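Lipocalin AI-4 (Rhodnius prolixus, PDB 5H9N) binds the cysteinyl leukotriene C4 inside a lipocalin barrel and, as a salivary protein of a blood-feeding insect, probably sequesters such host mediators. Local coordinates at residues A[21-24]-A[25-29]; A[11-14]-A[15-18]; A[138-141]-A[142-146]. The protein carries 1 engineered substitution. All blocks are in the same frame, centred on the assembly; numbering follows the deposited sequence. Where two conformers were deposited one is given.

Contact 1. Residues A[21-24]-A[25-29]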
ATOM      1  N   PHE A  21       7.552 -13.622   1.495  1.00 21.40           N
ATOM      2  CA  PHE A  21       6.611 -12.903   0.638  1.00 20.87           C
ATOM      3  C   PHE A  21       6.646 -13.441  -0.787  1.00 21.95           C
ATOM      4  O   PHE A  21       7.717 -13.593  -1.378  1.00 24.45           O
ATOM      5  CB  PHE A  21       6.911 -11.406   0.634  1.00 21.73           C
ATOM      6  CG  PHE A  21       6.055 -10.619  -0.323  1.00 21.18           C
ATOM      7  CD1 PHE A  21       4.693 -10.478  -0.105  1.00 20.05           C
ATOM      8  CD2 PHE A  21       6.616 -10.005  -1.432  1.00 20.61           C
ATOM      9  CE1 PHE A  21       3.903  -9.753  -0.977  1.00 17.75           C
ATOM     10  CE2 PHE A  21       5.827  -9.275  -2.311  1.00 18.20           C
ATOM     11  CZ  PHE A  21       4.470  -9.141  -2.077  1.00 19.66           C
ATOM     12  N   ASP A  22       5.461 -13.741  -1.317  1.00 22.24           N
ATOM     13  CA  ASP A  22       5.288 -14.301  -2.651  1.00 23.69           C
ATOM     14  C   ASP A  22       4.678 -13.249  -3.571  1.00 20.89           C
ATOM     15  O   ASP A  22       3.457 -13.065  -3.600  1.00 20.20           O
ATOM     16  CB  ASP A  22       4.401 -15.552  -2.585  1.00 23.93           C
ATOM     17  CG  ASP A  22       4.315 -16.300  -3.908  1.00 33.38           C
ATOM     18  OD1 ASP A  22       4.600 -15.712  -4.973  1.00 39.77           O
ATOM     19  OD2 ASP A  22       3.947 -17.494  -3.877  1.00 41.50           O
ATOM     20  N   ALA A  23       5.525 -12.560  -4.325  1.00 20.92           N
ATOM     21  CA  ALA A  23       5.073 -11.460  -5.167  1.00 18.82           C
ATOM     22  C   ALA A  23       4.053 -11.914  -6.203  1.00 20.97           C
ATOM     23  O   ALA A  23       3.124 -11.169  -6.530  1.00 22.71           O
ATOM     24  CB  ALA A  23       6.256 -10.791  -5.842  1.00 21.75           C
ATOM     25  N   ASN A  24       4.204 -13.138  -6.700  1.00 21.06           N
ATOM     26  CA  ASN A  24       3.295 -13.650  -7.716  1.00 21.45           C
ATOM     27  C   ASN A  24       1.868 -13.780  -7.202  1.00 22.31           C
ATOM     28  O   ASN A  24       0.913 -13.581  -7.950  1.00 28.27           O
ATOM     29  CB  ASN A  24       3.780 -15.003  -8.243  1.00 25.14           C
ATOM     30  CG  ASN A  24       4.952 -14.872  -9.197  1.00 31.88           C
ATOM     31  OD1 ASN A  24       5.233 -13.789  -9.712  1.00 34.27           O
ATOM     32  ND2 ASN A  24       5.641 -15.982  -9.442  1.00 33.15           N
ATOM     33  N   ARG A  25       1.718 -14.112  -5.924  1.00 20.03           N
ATOM     34  CA  ARG A  25       0.381 -14.273  -5.360  1.00 20.00           C
ATOM     35  C   ARG A  25      -0.211 -12.956  -4.899  1.00 19.25           C
ATOM     36  O   ARG A  25      -1.424 -12.824  -4.808  1.00 21.83           O
ATOM     37  CB  ARG A  25       0.393 -15.248  -4.188  1.00 23.83           C
ATOM     38  CG  ARG A  25       0.692 -16.679  -4.580  1.00 25.60           C
ATOM     39  CD  ARG A  25       0.307 -17.605  -3.449  1.00 27.79           C
ATOM     40  NE  ARG A  25      -1.138 -17.603  -3.253  1.00 40.41           N
ATOM     41  CZ  ARG A  25      -1.730 -17.826  -2.086  1.00 35.64           C
ATOM     42  NH1 ARG A  25      -0.995 -18.053  -1.007  1.00 39.07           N
ATOM     43  NH2 ARG A  25      -3.052 -17.802  -1.997  1.00 32.89           N
ATOM     44  N   PHE A  26       0.638 -11.985  -4.591  1.00 18.41           N
ATOM     45  CA  PHE A  26       0.131 -10.694  -4.158  1.00 15.87           C
ATOM     46  C   PHE A  26      -0.263  -9.802  -5.338  1.00 15.10           C
ATOM     47  O   PHE A  26      -1.327  -9.182  -5.331  1.00 15.50           O
ATOM     48  CB  PHE A  26       1.146  -9.952  -3.290  1.00 17.90           C
ATOM     49  CG  PHE A  26       0.666  -8.589  -2.895  1.00 13.14           C
ATOM     50  CD1 PHE A  26      -0.294  -8.450  -1.904  1.00 15.08           C
ATOM     51  CD2 PHE A  26       1.118  -7.444  -3.548  1.00 16.33           C
ATOM     52  CE1 PHE A  26      -0.781  -7.212  -1.565  1.00 11.58           C
ATOM     53  CE2 PHE A  26       0.633  -6.196  -3.203  1.00 14.24           C
ATOM     54  CZ  PHE A  26      -0.312  -6.084  -2.209  1.00 13.74           C
ATOM     55  N   PHE A  27       0.607  -9.718  -6.338  1.00 17.78           N
ATOM     56  CA  PHE A  27       0.374  -8.826  -7.469  1.00 17.48           C
ATOM     57  C   PHE A  27      -0.470  -9.497  -8.542  1.00 19.87           C
ATOM     58  O   PHE A  27      -0.073  -9.592  -9.706  1.00 20.76           O
ATOM     59  CB  PHE A  27       1.706  -8.339  -8.048  1.00 20.61           C
ATOM     60  CG  PHE A  27       2.471  -7.436  -7.121  1.00 17.47           C
ATOM     61  CD1 PHE A  27       2.055  -6.131  -6.902  1.00 18.87           C
ATOM     62  CD2 PHE A  27       3.602  -7.891  -6.459  1.00 21.94           C
ATOM     63  CE1 PHE A  27       2.756  -5.297  -6.050  1.00 18.94           C
ATOM     64  CE2 PHE A  27       4.310  -7.064  -5.608  1.00 20.59           C
ATOM     65  CZ  PHE A  27       3.889  -5.766  -5.399  1.00 19.40           C
ATOM     66  N   THR A  28      -1.632  -9.988  -8.130  1.00 18.57           N
ATOM     67  CA  THR A  28      -2.608 -10.554  -9.047  1.00 18.39           C
ATOM     68  C   THR A  28      -3.992 -10.176  -8.540  1.00 16.86           C
ATOM     69  O   THR A  28      -4.191 -10.032  -7.333  1.00 19.02           O
ATOM     70  CB  THR A  28      -2.463 -12.083  -9.168  1.00 24.09           C
ATOM     71  OG1 THR A  28      -3.291 -12.561 -10.233  1.00 28.92           O
ATOM     72  CG2 THR A  28      -2.855 -12.773  -7.872  1.00 26.54           C
ATOM     73  N   GLY A  29      -4.928  -9.975  -9.458  1.00 16.49           N
ATOM     74  CA  GLY A  29      -6.289  -9.624  -9.086  1.00 15.27           C
ATOM     75  C   GLY A  29      -6.470  -8.189  -8.617  1.00 15.02           C
ATOM     76  O   GLY A  29      -5.630  -7.325  -8.862  1.00 15.77           O
TER
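Phe-21 lays the outer end of its ring against the base of the Phe-26 side chain: CE1 and CZ of Phe-21 both lie 3.6 Å from Phe-26 CB. The two rings meet aslant, their planes 55° apart and their centroids separated by 5.8 Å. Phe-27 joins at the margin of the Phe-21 ring, where Phe-27 CE2 comes within 4.1 Å of Phe-21 CZ, and Ala-23 CB meets Phe-27 CD2 in the plane of the Phe-27 ring. This is the short N-terminal helix of the lipocalin fold, leading into the first barrel strand and closing one end of the barrel. Phe-26 touches the bound leukotriene and stacks on Trp-31, the tryptophan of the lipocalin Gly-X-Trp motif, which also donates through NE1 to Phe-26 O. The backbone behind these rings is held by helical bonds. Phe-27 N gives a nearly straight bond (170°) to Ala-23 O at 2.9 Å, and Phe-26 N reaches Asp-22 O at 3.2 Å. Asp-22 is the N-cap: with CG anti to its own nitrogen (chi1 -173°), OD1 accepts weak bonds from Asn-24 N and Arg-25 N, and OD2 lies beside the Arg-25 methylenes.

Contact 2. Residues A[11-14]-A[15-18]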
ATOM      1  N   ASN A  11      10.176   4.528   6.924  1.00 10.73           N
ATOM      2  CA  ASN A  11      10.507   3.444   7.844  1.00 11.20           C
ATOM      3  C   ASN A  11      10.811   2.154   7.078  1.00 10.66           C
ATOM      4  O   ASN A  11       9.949   1.631   6.387  1.00 11.93           O
ATOM      5  CB  ASN A  11       9.338   3.256   8.825  1.00 14.50           C
ATOM      6  CG  ASN A  11       9.686   2.391  10.027  1.00 15.97           C
ATOM      7  OD1 ASN A  11      10.613   1.587   9.997  1.00 16.85           O
ATOM      8  ND2 ASN A  11       8.920   2.555  11.102  1.00 23.16           N
ATOM      9  N   ALA A  12      12.027   1.641   7.202  1.00 11.25           N
ATOM     10  CA  ALA A  12      12.384   0.404   6.508  1.00 11.55           C
ATOM     11  C   ALA A  12      11.779  -0.842   7.164  1.00 11.57           C
ATOM     12  O   ALA A  12      11.786  -1.922   6.561  1.00 13.01           O
ATOM     13  CB  ALA A  12      13.889   0.267   6.414  1.00 15.40           C
ATOM     14  N   LEU A  13      11.244  -0.691   8.376  1.00 11.71           N
ATOM     15  CA  LEU A  13      10.485  -1.751   9.063  1.00 11.74           C
ATOM     16  C   LEU A  13      11.320  -3.016   9.225  1.00 12.67           C
ATOM     17  O   LEU A  13      10.815  -4.131   9.153  1.00 13.11           O
ATOM     18  CB  LEU A  13       9.171  -2.053   8.327  1.00 13.70           C
ATOM     19  CG  LEU A  13       8.169  -0.899   8.460  1.00 13.32           C
ATOM     20  CD1 LEU A  13       6.917  -1.132   7.641  1.00 15.03           C
ATOM     21  CD2 LEU A  13       7.815  -0.699   9.925  1.00 18.07           C
ATOM     22  N   SER A  14      12.608  -2.830   9.453  1.00 12.74           N
ATOM     23  CA  SER A  14      13.503  -3.958   9.626  1.00 13.77           C
ATOM     24  C   SER A  14      13.006  -4.872  10.755  1.00 16.14           C
ATOM     25  O   SER A  14      12.753  -4.408  11.861  1.00 17.73           O
ATOM     26  CB  SER A  14      14.917  -3.454   9.911  1.00 14.43           C
ATOM     27  OG  SER A  14      15.820  -4.532  10.029  1.00 18.55           O
ATOM     28  N   GLY A  15      12.852  -6.165  10.467  1.00 18.02           N
ATOM     29  CA  GLY A  15      12.408  -7.120  11.470  1.00 18.78           C
ATOM     30  C   GLY A  15      10.897  -7.165  11.640  1.00 18.68           C
ATOM     31  O   GLY A  15      10.366  -7.929  12.451  1.00 23.69           O
ATOM     32  N   LYS A  16      10.183  -6.362  10.864  1.00 15.78           N
ATOM     33  CA  LYS A  16       8.745  -6.276  11.038  1.00 18.15           C
ATOM     34  C   LYS A  16       7.951  -6.770   9.833  1.00 16.84           C
ATOM     35  O   LYS A  16       6.723  -6.877   9.899  1.00 23.15           O
ATOM     36  CB  LYS A  16       8.354  -4.835  11.372  1.00 21.04           C
ATOM     37  CG  LYS A  16       8.877  -4.395  12.733  1.00 31.19           C
ATOM     38  CD  LYS A  16       8.780  -2.895  12.926  1.00 34.80           C
ATOM     39  CE  LYS A  16       9.332  -2.490  14.284  1.00 39.78           C
ATOM     40  NZ  LYS A  16       9.436  -1.012  14.420  1.00 44.44           N
ATOM     41  N   ILE A  17       8.641  -7.079   8.743  1.00 15.87           N
ATOM     42  CA  ILE A  17       8.001  -7.551   7.515  1.00 17.57           C
ATOM     43  C   ILE A  17       7.942  -9.074   7.490  1.00 16.57           C
ATOM     44  O   ILE A  17       8.874  -9.745   7.914  1.00 18.37           O
ATOM     45  CB  ILE A  17       8.761  -7.036   6.266  1.00 19.60           C
ATOM     46  CG1 ILE A  17       8.717  -5.507   6.221  1.00 21.92           C
ATOM     47  CG2 ILE A  17       8.172  -7.612   4.985  1.00 20.50           C
ATOM     48  CD1 ILE A  17       9.546  -4.890   5.106  1.00 20.95           C
ATOM     49  N   MET A  18       6.835  -9.618   6.998  1.00 15.66           N
ATOM     50  CA  MET A  18       6.667 -11.061   6.879  1.00 18.95           C
ATOM     51  C   MET A  18       7.825 -11.717   6.157  1.00 20.23           C
ATOM     52  O   MET A  18       8.464 -11.121   5.289  1.00 21.18           O
ATOM     53  CB  MET A  18       5.388 -11.393   6.128  1.00 17.15           C
ATOM     54  CG  MET A  18       5.421 -10.934   4.677  1.00 16.88           C
ATOM     55  SD  MET A  18       3.880 -11.155   3.768  1.00 17.58           S
ATOM     56  CE  MET A  18       3.727 -12.939   3.816  1.00 23.58           C
TER
HETATM   57  O   HOH W   1      11.023   0.199  12.261  1.00 29.38           O
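Leu-13 and Lys-16 are the outer corners of a type II beta-turn with Ser-14 and Gly-15 at its centre, and an Asx turn begun by Asn-11 runs into it, sharing Leu-13, all in the loop that leads toward the N-terminal helix. The beta-turn is closed by Lys-16 N, which donates to Leu-13 O at 2.9 Å from above the carbonyl plane, 38° out of it. Gly-15 takes the third position with a positive phi of 83°, a backbone shape that suits glycine. In the Asx turn, Asn-11 OD1 accepts from Leu-13 N at 2.9 Å, so that Leu-13 is held by its backbone at both its amide and its carbonyl.

The side chain of Lys-16 then runs back over the turn. Extended beyond CG, it crosses the Leu-13 side chain at about a right angle, and its CD rests 3.8 Å from Leu-13 CD2. This course carries the ammonium group back to the Asx turn, where one water accepts from Lys-16 NZ at 2.9 Å and donates to Asn-11 OD1 at 2.7 Å. Asn-11 OD1 is therefore gripped twice, by a backbone amide and by the water, which links the ammonium group to the Asx turn.

Ile-17 adds an apolar contact, its CG1 lying 4.1 Å from Leu-13 CB. Placing CG1 anti to the carbonyl carbon (chi1 -62°) turns that branch back to the turn, and its CD1 reaches toward Ala-12 O. Leu-13 packs on Val-98 and Ile-17 on Ala-96, both of strand 90-100, and Asn-11 N is hydrogen-bonded to Tyr-109 OH. The whole is an Asx turn running into a type II turn with glycine at its third position, laid over the outside of a lipocalin barrel.

Contact 3. Residues A[138-141]-A[142-146]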
ATOM      1  N   LEU A 138      -4.679 -10.549  11.780  1.00 11.61           N
ATOM      2  CA  LEU A 138      -3.757  -9.423  11.941  1.00 11.57           C
ATOM      3  C   LEU A 138      -3.733  -8.845  13.351  1.00 11.06           C
ATOM      4  O   LEU A 138      -2.992  -7.909  13.619  1.00 12.48           O
ATOM      5  CB  LEU A 138      -4.110  -8.300  10.962  1.00 12.32           C
ATOM      6  CG  LEU A 138      -3.689  -8.470   9.505  1.00 13.36           C
ATOM      7  CD1 LEU A 138      -4.129  -7.258   8.700  1.00 13.98           C
ATOM      8  CD2 LEU A 138      -2.183  -8.661   9.400  1.00 15.67           C
ATOM      9  N   SER A 139      -4.534  -9.409  14.252  1.00 11.56           N
ATOM     10  CA  SER A 139      -4.704  -8.855  15.590  0.64 12.93           C
ATOM     11  C   SER A 139      -3.380  -8.565  16.296  1.00 11.67           C
ATOM     12  O   SER A 139      -3.131  -7.451  16.752  1.00 12.79           O
ATOM     13  CB  SER A 139      -5.538  -9.813  16.434  0.64 12.51           C
ATOM     14  OG  SER A 139      -4.821 -11.013  16.659  0.64 14.12           O
ATOM     15  N   THR A 140      -2.525  -9.576  16.377  1.00 12.65           N
ATOM     16  CA  THR A 140      -1.267  -9.435  17.097  1.00 14.42           C
ATOM     17  C   THR A 140      -0.333  -8.452  16.387  1.00 14.18           C
ATOM     18  O   THR A 140       0.296  -7.607  17.021  1.00 15.15           O
ATOM     19  CB  THR A 140      -0.584 -10.796  17.264  1.00 16.64           C
ATOM     20  OG1 THR A 140      -1.532 -11.719  17.817  1.00 16.98           O
ATOM     21  CG2 THR A 140       0.613 -10.679  18.191  1.00 20.76           C
ATOM     22  N   LYS A 141      -0.267  -8.551  15.064  1.00 13.54           N
ATOM     23  CA  LYS A 141       0.600  -7.681  14.275  1.00 14.08           C
ATOM     24  C   LYS A 141       0.196  -6.213  14.410  1.00 13.46           C
ATOM     25  O   LYS A 141       1.050  -5.335  14.550  1.00 14.60           O
ATOM     26  CB  LYS A 141       0.576  -8.097  12.807  1.00 17.36           C
ATOM     27  CG  LYS A 141       1.567  -7.353  11.939  1.00 20.20           C
ATOM     28  CD  LYS A 141       2.971  -7.592  12.460  1.00 24.01           C
ATOM     29  CE  LYS A 141       3.992  -7.543  11.353  1.00 28.75           C
ATOM     30  NZ  LYS A 141       5.326  -7.982  11.836  1.00 25.35           N
ATOM     31  N   LEU A 142      -1.103  -5.944  14.373  1.00 12.14           N
ATOM     32  CA  LEU A 142      -1.595  -4.578  14.537  1.00 14.46           C
ATOM     33  C   LEU A 142      -1.254  -4.047  15.926  1.00 14.44           C
ATOM     34  O   LEU A 142      -0.876  -2.887  16.071  1.00 17.33           O
ATOM     35  CB  LEU A 142      -3.100  -4.510  14.296  1.00 13.16           C
ATOM     36  CG  LEU A 142      -3.543  -4.774  12.857  1.00 13.07           C
ATOM     37  CD1 LEU A 142      -5.058  -4.942  12.789  1.00 15.47           C
ATOM     38  CD2 LEU A 142      -3.090  -3.641  11.926  1.00 14.70           C
ATOM     39  N   ASN A 143      -1.366  -4.895  16.943  1.00 15.51           N
ATOM     40  CA  ASN A 143      -0.974  -4.483  18.280  0.59 16.00           C
ATOM     41  C   ASN A 143       0.506  -4.116  18.329  1.00 20.59           C
ATOM     42  O   ASN A 143       0.868  -3.071  18.872  1.00 20.80           O
ATOM     43  CB  ASN A 143      -1.284  -5.584  19.295  0.59 19.50           C
ATOM     44  CG  ASN A 143      -0.961  -5.170  20.714  0.59 25.22           C
ATOM     45  OD1 ASN A 143       0.105  -5.489  21.236  0.59 26.70           O
ATOM     46  ND2 ASN A 143      -1.884  -4.452  21.345  0.59 30.49           N
ATOM     47  N   GLN A 144       1.344  -4.961  17.741  1.00 17.22           N
ATOM     48  CA  GLN A 144       2.785  -4.749  17.723  1.00 18.60           C
ATOM     49  C   GLN A 144       3.161  -3.446  17.026  1.00 18.90           C
ATOM     50  O   GLN A 144       4.093  -2.757  17.448  1.00 22.05           O
ATOM     51  CB  GLN A 144       3.478  -5.937  17.058  1.00 21.05           C
ATOM     52  CG  GLN A 144       3.378  -7.208  17.903  1.00 31.47           C
ATOM     53  CD  GLN A 144       3.885  -8.451  17.197  1.00 41.05           C
ATOM     54  OE1 GLN A 144       3.919  -8.517  15.968  1.00 44.53           O
ATOM     55  NE2 GLN A 144       4.275  -9.455  17.979  1.00 40.41           N
ATOM     56  N   LEU A 145       2.427  -3.100  15.975  1.00 18.25           N
ATOM     57  CA  LEU A 145       2.685  -1.875  15.233  1.00 18.37           C
ATOM     58  C   LEU A 145       1.921  -0.663  15.761  1.00 22.48           C
ATOM     59  O   LEU A 145       2.003   0.420  15.175  1.00 24.44           O
ATOM     60  CB  LEU A 145       2.329  -2.072  13.760  1.00 16.45           C
ATOM     61  CG  LEU A 145       3.156  -3.088  12.974  1.00 17.96           C
ATOM     62  CD1 LEU A 145       2.479  -3.386  11.648  1.00 19.21           C
ATOM     63  CD2 LEU A 145       4.566  -2.569  12.743  1.00 20.84           C
ATOM     64  N   GLU A 146       1.174  -0.854  16.847  1.00 26.13           N
ATOM     65  CA  GLU A 146       0.358   0.206  17.446  1.00 26.38           C
ATOM     66  C   GLU A 146      -0.669   0.763  16.452  1.00 27.81           C
ATOM     67  O   GLU A 146      -0.869   1.974  16.349  1.00 34.43           O
ATOM     68  CB  GLU A 146       1.261   1.319  17.992  1.00 35.16           C
ATOM     69  CG  GLU A 146       2.433   0.779  18.815  1.00 38.47           C
ATOM     70  CD  GLU A 146       3.282   1.866  19.447  1.00 46.73           C
ATOM     71  OE1 GLU A 146       3.253   3.013  18.957  1.00 50.06           O
ATOM     72  OE2 GLU A 146       3.987   1.568  20.435  1.00 49.66           O
TER
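With CG set anti to the carbonyl carbon (chi1 -68°), Leu-142 turns its side chain back along the helix onto the preceding turn, so that CD1 rests 3.9 Å from Leu-138 CB and CG lies close to Leu-138 O. Lys-141 starts the other way, its CG anti to the nitrogen, and bends at chi2 (59°), which carries CD past the Gln-144 amide, with Gln-144 OE1 at 3.7 Å. The two side chains cross there at about a right angle. Lys-141 CG also lies 4.1 Å from Leu-145 CD1, an aliphatic contact one turn along.

On the solvent-facing side, Gln-144 reaches back, extended beyond CG, alongside Thr-140: its CG sits 3.2 Å from Thr-140 O, while the amide nitrogen NE2 passes Thr-140 CG2 at 3.9 Å. The short helix 139-144 beneath is held by successive i to i+4 bonds, of which Leu-142 N to Leu-138 O, at 2.8 Å, points nearly along the C=O axis. It ends in a Schellman motif, Glu-146 adopting a positive phi and donating through its N to Asn-143 O at 3.0 Å.

The inner face covers the barrel wall. Leu-138, Leu-142 and Leu-145 all touch Leu-107 of strand 105-112, and Leu-138 also reaches Leu-125. The segment is thus amphipathic: these three leucines hold it to the sheet by apolar contact, whereas the ammonium of Lys-141 is hydrogen-bonded to the backbone oxygen of Lys-16, an uncharged acceptor; Glu-99, which the Lys-141 side chain also touches, would probably temper its charge.

In the fold
From the N terminus, contact 2 (11-18) closes first, a pair of tight turns in the loop draped over strand 90-100. Two residues later the chain enters contact 1 (21-29), the short helix that shuts one end of the barrel and hands over to strand 30-36. After the run of antiparallel strands that ends at 120-127, contact 3 (138-146) forms a short helix against the outer wall. All three are local and in series; none encloses or crosses another. Contacts 2 and 3, their centres about 13 Å apart, meet through Lys-16, which reaches both Lys-141 and Leu-145, joining the early loop to the late helix. Contacts 1 and 3 do not touch.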